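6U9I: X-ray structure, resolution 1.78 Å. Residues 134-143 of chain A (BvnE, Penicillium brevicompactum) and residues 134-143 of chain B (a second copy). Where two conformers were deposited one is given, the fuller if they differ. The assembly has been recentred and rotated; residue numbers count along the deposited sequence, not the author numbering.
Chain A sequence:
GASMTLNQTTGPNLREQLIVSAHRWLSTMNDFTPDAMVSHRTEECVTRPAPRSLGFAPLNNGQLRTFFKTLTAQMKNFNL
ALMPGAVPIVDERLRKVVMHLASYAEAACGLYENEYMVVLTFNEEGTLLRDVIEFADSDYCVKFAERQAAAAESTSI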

ATOM      1  N   GLU A 134       7.131  -4.018   0.737  1.00 15.54           N
ATOM      2  CA  GLU A 134       7.213  -2.988  -0.297  0.51 16.29           C
ATOM      3  C   GLU A 134       6.239  -3.358  -1.410  1.00 16.14           C
ATOM      4  O   GLU A 134       6.558  -4.165  -2.289  1.00 16.57           O
ATOM      5  CB  GLU A 134       8.642  -2.841  -0.812  0.51 16.18           C
ATOM      6  CG  GLU A 134       9.578  -2.242   0.215  0.51 19.59           C
ATOM      7  CD  GLU A 134      11.020  -2.194  -0.246  0.51 23.41           C
ATOM      8  OE1 GLU A 134      11.346  -2.819  -1.279  0.51 24.25           O
ATOM      9  OE2 GLU A 134      11.831  -1.530   0.436  0.51 26.49           O
ATOM     10  N   PHE A 135       5.047  -2.762  -1.374  1.00 15.29           N
ATOM     11  CA  PHE A 135       4.000  -3.043  -2.357  1.00 12.34           C
ATOM     12  C   PHE A 135       4.154  -2.046  -3.506  1.00 15.65           C
ATOM     13  O   PHE A 135       3.786  -0.877  -3.374  1.00 16.36           O
ATOM     14  CB  PHE A 135       2.629  -2.936  -1.691  1.00 15.49           C
ATOM     15  CG  PHE A 135       1.504  -3.572  -2.476  1.00 16.37           C
ATOM     16  CD1 PHE A 135       1.046  -2.995  -3.656  1.00 18.89           C
ATOM     17  CD2 PHE A 135       0.874  -4.717  -2.003  1.00 17.82           C
ATOM     18  CE1 PHE A 135      -0.002  -3.570  -4.384  1.00 21.54           C
ATOM     19  CE2 PHE A 135      -0.183  -5.300  -2.727  1.00 19.11           C
ATOM     20  CZ  PHE A 135      -0.610  -4.733  -3.915  1.00 19.10           C
ATOM     21  N   ALA A 136       4.690  -2.510  -4.632  1.00 12.98           N
ATOM     22  CA  ALA A 136       5.045  -1.655  -5.757  1.00 18.19           C
ATOM     23  C   ALA A 136       3.910  -1.551  -6.773  1.00 18.11           C
ATOM     24  O   ALA A 136       2.967  -2.351  -6.786  1.00 17.34           O
ATOM     25  CB  ALA A 136       6.306  -2.186  -6.455  1.00 18.83           C
ATOM     26  N   ASP A 137       4.010  -0.526  -7.623  1.00 14.51           N
ATOM     27  CA  ASP A 137       3.257  -0.435  -8.876  1.00 16.24           C
ATOM     28  C   ASP A 137       3.795  -1.529  -9.796  1.00 17.43           C
ATOM     29  O   ASP A 137       4.857  -1.377 -10.407  1.00 19.32           O
ATOM     30  CB  ASP A 137       3.436   0.963  -9.469  1.00 16.02           C
ATOM     31  CG  ASP A 137       2.693   1.179 -10.794  1.00 17.15           C
ATOM     32  OD1 ASP A 137       2.296   0.217 -11.487  1.00 18.56           O
ATOM     33  OD2 ASP A 137       2.534   2.357 -11.166  1.00 17.04           O
ATOM     34  N   SER A 138       3.087  -2.657  -9.869  1.00 15.57           N
ATOM     35  CA  SER A 138       3.656  -3.817 -10.549  1.00 14.95           C
ATOM     36  C   SER A 138       3.688  -3.623 -12.060  1.00 18.79           C
ATOM     37  O   SER A 138       4.616  -4.093 -12.731  1.00 19.90           O
ATOM     38  CB  SER A 138       2.856  -5.068 -10.184  1.00 17.27           C
ATOM     39  OG  SER A 138       1.462  -4.814 -10.322  1.00 18.49           O
ATOM     40  N   ASP A 139       2.675  -2.955 -12.622  1.00 16.77           N
ATOM     41  CA  ASP A 139       2.725  -2.650 -14.051  1.00 21.94           C
ATOM     42  C   ASP A 139       3.972  -1.851 -14.381  1.00 24.00           C
ATOM     43  O   ASP A 139       4.657  -2.133 -15.373  1.00 25.14           O
ATOM     44  CB  ASP A 139       1.481  -1.879 -14.499  1.00 19.34           C
ATOM     45  CG  ASP A 139       1.538  -1.493 -15.977  1.00 27.09           C
ATOM     46  OD1 ASP A 139       1.729  -2.398 -16.809  1.00 26.18           O
ATOM     47  OD2 ASP A 139       1.406  -0.290 -16.307  1.00 24.19           O
ATOM     48  N   TYR A 140       4.296  -0.858 -13.549  1.00 22.87           N
ATOM     49  CA  TYR A 140       5.495  -0.077 -13.807  1.00 22.62           C
ATOM     50  C   TYR A 140       6.740  -0.945 -13.688  1.00 23.53           C
ATOM     51  O   TYR A 140       7.676  -0.808 -14.485  1.00 26.37           O
ATOM     52  CB  TYR A 140       5.579   1.123 -12.862  1.00 22.43           C
ATOM     53  CG  TYR A 140       6.638   2.080 -13.332  1.00 22.99           C
ATOM     54  CD1 TYR A 140       6.340   3.059 -14.259  1.00 25.67           C
ATOM     55  CD2 TYR A 140       7.952   1.963 -12.895  1.00 26.76           C
ATOM     56  CE1 TYR A 140       7.313   3.921 -14.720  1.00 29.99           C
ATOM     57  CE2 TYR A 140       8.928   2.820 -13.345  1.00 27.60           C
ATOM     58  CZ  TYR A 140       8.602   3.800 -14.260  1.00 29.43           C
ATOM     59  OH  TYR A 140       9.572   4.658 -14.722  1.00 25.11           O
ATOM     60  N   CYS A 141       6.751  -1.853 -12.709  1.00 21.02           N
ATOM     61  CA  CYS A 141       7.873  -2.769 -12.516  1.00 23.70           C
ATOM     62  C   CYS A 141       8.126  -3.598 -13.770  1.00 30.22           C
ATOM     63  O   CYS A 141       9.270  -3.750 -14.221  1.00 26.33           O
ATOM     64  CB  CYS A 141       7.560  -3.686 -11.336  1.00 24.35           C
ATOM     65  SG  CYS A 141       7.930  -2.912  -9.751  1.00 25.15           S
ATOM     66  N   VAL A 142       7.059  -4.170 -14.323  1.00 25.63           N
ATOM     67  CA  VAL A 142       7.162  -5.023 -15.499  1.00 31.62           C
ATOM     68  C   VAL A 142       7.580  -4.207 -16.710  1.00 31.81           C
ATOM     69  O   VAL A 142       8.455  -4.616 -17.483  1.00 32.17           O
ATOM     70  CB  VAL A 142       5.824  -5.744 -15.740  1.00 27.99           C
ATOM     71  CG1 VAL A 142       5.890  -6.560 -17.016  1.00 32.41           C
ATOM     72  CG2 VAL A 142       5.470  -6.634 -14.550  1.00 28.26           C
ATOM     73  N   LYS A 143       6.967  -3.038 -16.891  1.00 24.71           N
ATOM     74  CA  LYS A 143       7.326  -2.185 -18.016  1.00 27.66           C
ATOM     75  C   LYS A 143       8.770  -1.712 -17.912  1.00 36.86           C
ATOM     76  O   LYS A 143       9.476  -1.627 -18.924  1.00 35.38           O
ATOM     77  CB  LYS A 143       6.370  -0.999 -18.099  1.00 26.50           C
ATOM     78  CG  LYS A 143       4.965  -1.385 -18.518  1.00 29.85           C
ATOM     79  CD  LYS A 143       4.198  -0.172 -18.981  1.00 34.44           C
ATOM     80  CE  LYS A 143       2.730  -0.484 -19.212  1.00 34.61           C
ATOM     81  NZ  LYS A 143       2.473  -1.918 -19.520  1.00 33.79           N
TER
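Chain B, residues 134-143: EFADSDYCVK

Chain B repeats the fold of chain A: strand 134-136, a single loop residue, Asp B137, at the N-cap, then a helix from Ser B138. The two helices cross at 83°, their axes 7.8 Å apart at closest approach. The strands cross at 78°. The register centres on Asp A139 and Asp B139, whose CA atoms lie 3.9 Å apart.

Ser B138 is p (chi1 51°), and its CB points toward chain A. This places OG to donate to Asp A137 OD1 at 2.5 Å and to accept from Asp A139 N at 2.8 Å. Ser A138, also p, returns both bonds: OG to Asp B137 OD1 is 2.5 Å, and Asp B139 N to Ser A138 OG is 2.9 Å.

Asp B137 is t. Its OD1 also caps its own helix, accepting from Tyr B140 N at 3.2 Å. One oxygen thus serves both the helix and the partner chain.

Phe B135 is t (chi1 -164°), and its CA-to-CB bond points toward chain A. Its CD1 lies 3.7 Å from Phe A135 CD1, the ring planes at 82°. The ring edge meets Ala A136 O, 3.8 Å from Phe B135 CE1.

Asp B139 is t. Its OD1 forms a salt bridge with Lys B143 NZ at 2.8 Å. Water 2 donates to Asp A139 OD1 and Asp B139 OD1, both at 2.6 Å, linking the two carboxylates.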

ATOM      1  N   GLU B 134      -7.206   2.757  -2.550  1.00 14.04           N
ATOM      2  CA  GLU B 134      -7.283   1.367  -2.986  1.00 14.51           C
ATOM      3  C   GLU B 134      -6.101   1.142  -3.929  1.00 16.56           C
ATOM      4  O   GLU B 134      -6.179   1.438  -5.122  1.00 14.96           O
ATOM      5  CB  GLU B 134      -8.643   1.104  -3.657  1.00 19.84           C
ATOM      6  CG  GLU B 134      -8.766  -0.223  -4.376  1.00 26.68           C
ATOM      7  CD  GLU B 134     -10.065  -0.332  -5.174  1.00 34.42           C
ATOM      8  OE1 GLU B 134     -11.070   0.308  -4.780  1.00 31.96           O
ATOM      9  OE2 GLU B 134     -10.070  -1.049  -6.201  1.00 34.13           O
ATOM     10  N   PHE B 135      -4.990   0.640  -3.374  1.00 14.20           N
ATOM     11  CA  PHE B 135      -3.747   0.454  -4.128  1.00 12.96           C
ATOM     12  C   PHE B 135      -3.729  -0.983  -4.644  1.00 14.75           C
ATOM     13  O   PHE B 135      -3.428  -1.922  -3.904  1.00 15.75           O
ATOM     14  CB  PHE B 135      -2.545   0.787  -3.242  1.00 13.89           C
ATOM     15  CG  PHE B 135      -1.245   1.013  -3.986  1.00 15.62           C
ATOM     16  CD1 PHE B 135      -0.698   0.036  -4.800  1.00 18.30           C
ATOM     17  CD2 PHE B 135      -0.538   2.195  -3.811  1.00 15.06           C
ATOM     18  CE1 PHE B 135       0.525   0.246  -5.454  1.00 18.79           C
ATOM     19  CE2 PHE B 135       0.691   2.414  -4.451  1.00 16.85           C
ATOM     20  CZ  PHE B 135       1.220   1.437  -5.280  1.00 17.11           C
ATOM     21  N   ALA B 136      -4.041  -1.148  -5.928  1.00 15.02           N
ATOM     22  CA  ALA B 136      -4.179  -2.458  -6.559  1.00 17.03           C
ATOM     23  C   ALA B 136      -2.867  -2.930  -7.174  1.00 17.36           C
ATOM     24  O   ALA B 136      -1.933  -2.156  -7.394  1.00 16.54           O
ATOM     25  CB  ALA B 136      -5.253  -2.409  -7.648  1.00 16.87           C
ATOM     26  N   ASP B 137      -2.809  -4.230  -7.453  1.00 16.03           N
ATOM     27  CA  ASP B 137      -1.760  -4.806  -8.298  1.00 15.80           C
ATOM     28  C   ASP B 137      -2.038  -4.337  -9.722  1.00 19.31           C
ATOM     29  O   ASP B 137      -2.980  -4.803 -10.374  1.00 17.73           O
ATOM     30  CB  ASP B 137      -1.783  -6.328  -8.133  1.00 15.91           C
ATOM     31  CG  ASP B 137      -0.894  -7.089  -9.120  1.00 23.06           C
ATOM     32  OD1 ASP B 137      -0.366  -6.542 -10.104  1.00 18.30           O
ATOM     33  OD2 ASP B 137      -0.738  -8.305  -8.887  1.00 23.98           O
ATOM     34  N   SER B 138      -1.256  -3.359 -10.191  1.00 16.04           N
ATOM     35  CA  SER B 138      -1.596  -2.684 -11.441  1.00 18.51           C
ATOM     36  C   SER B 138      -1.305  -3.563 -12.650  1.00 18.52           C
ATOM     37  O   SER B 138      -2.026  -3.484 -13.654  1.00 19.83           O
ATOM     38  CB  SER B 138      -0.829  -1.361 -11.561  1.00 16.95           C
ATOM     39  OG  SER B 138       0.556  -1.583 -11.330  1.00 19.77           O
ATOM     40  N   ASP B 139      -0.256  -4.398 -12.579  1.00 18.97           N
ATOM     41  CA  ASP B 139      -0.004  -5.367 -13.646  1.00 17.99           C
ATOM     42  C   ASP B 139      -1.244  -6.206 -13.909  1.00 20.73           C
ATOM     43  O   ASP B 139      -1.619  -6.435 -15.068  1.00 24.84           O
ATOM     44  CB  ASP B 139       1.191  -6.264 -13.284  1.00 22.62           C
ATOM     45  CG  ASP B 139       1.468  -7.342 -14.330  1.00 27.57           C
ATOM     46  OD1 ASP B 139       1.715  -6.999 -15.506  1.00 26.26           O
ATOM     47  OD2 ASP B 139       1.458  -8.536 -13.969  1.00 26.98           O
ATOM     48  N   TYR B 140      -1.927  -6.632 -12.843  1.00 18.15           N
ATOM     49  CA  TYR B 140      -3.113  -7.460 -13.028  1.00 23.12           C
ATOM     50  C   TYR B 140      -4.265  -6.663 -13.622  1.00 24.35           C
ATOM     51  O   TYR B 140      -4.997  -7.174 -14.476  1.00 23.84           O
ATOM     52  CB  TYR B 140      -3.546  -8.099 -11.712  1.00 23.55           C
ATOM     53  CG  TYR B 140      -4.613  -9.147 -11.939  1.00 22.19           C
ATOM     54  CD1 TYR B 140      -4.263 -10.472 -12.201  1.00 28.54           C
ATOM     55  CD2 TYR B 140      -5.967  -8.810 -11.939  1.00 25.71           C
ATOM     56  CE1 TYR B 140      -5.233 -11.435 -12.441  1.00 25.93           C
ATOM     57  CE2 TYR B 140      -6.952  -9.776 -12.173  1.00 23.89           C
ATOM     58  CZ  TYR B 140      -6.572 -11.085 -12.422  1.00 31.26           C
ATOM     59  OH  TYR B 140      -7.526 -12.051 -12.653  1.00 26.69           O
ATOM     60  N   CYS B 141      -4.460  -5.422 -13.169  1.00 20.22           N
ATOM     61  CA  CYS B 141      -5.474  -4.569 -13.785  1.00 22.54           C
ATOM     62  C   CYS B 141      -5.239  -4.435 -15.283  1.00 25.82           C
ATOM     63  O   CYS B 141      -6.169  -4.562 -16.081  1.00 28.33           O
ATOM     64  CB  CYS B 141      -5.490  -3.186 -13.125  1.00 18.32           C
ATOM     65  SG  CYS B 141      -5.931  -3.191 -11.391  1.00 23.32           S
ATOM     66  N   VAL B 142      -3.996  -4.189 -15.679  1.00 24.31           N
ATOM     67  CA  VAL B 142      -3.686  -4.014 -17.094  1.00 28.72           C
ATOM     68  C   VAL B 142      -3.972  -5.303 -17.857  1.00 34.04           C
ATOM     69  O   VAL B 142      -4.589  -5.284 -18.932  1.00 29.67           O
ATOM     70  CB  VAL B 142      -2.228  -3.547 -17.248  1.00 24.87           C
ATOM     71  CG1 VAL B 142      -1.800  -3.621 -18.702  1.00 31.74           C
ATOM     72  CG2 VAL B 142      -2.072  -2.130 -16.696  1.00 26.50           C
ATOM     73  N   LYS B 143      -3.568  -6.446 -17.294  1.00 22.77           N
ATOM     74  CA  LYS B 143      -3.807  -7.722 -17.956  1.00 30.60           C
ATOM     75  C   LYS B 143      -5.296  -8.009 -18.076  1.00 33.75           C
ATOM     76  O   LYS B 143      -5.755  -8.510 -19.110  1.00 31.54           O
ATOM     77  CB  LYS B 143      -3.104  -8.845 -17.196  1.00 27.10           C
ATOM     78  CG  LYS B 143      -1.600  -8.893 -17.410  1.00 27.01           C
ATOM     79  CD  LYS B 143      -0.971  -9.991 -16.561  1.00 36.80           C
ATOM     80  CE  LYS B 143       0.419 -10.368 -17.055  1.00 41.67           C
ATOM     81  NZ  LYS B 143       1.282  -9.168 -17.252  1.00 41.02           N
TER
HETATM   82  O   HOH W   1       0.609  -2.423  -8.101  1.00 19.16           O
HETATM   83  O   HOH W   2       1.745  -4.953 -17.143  1.00 37.01           O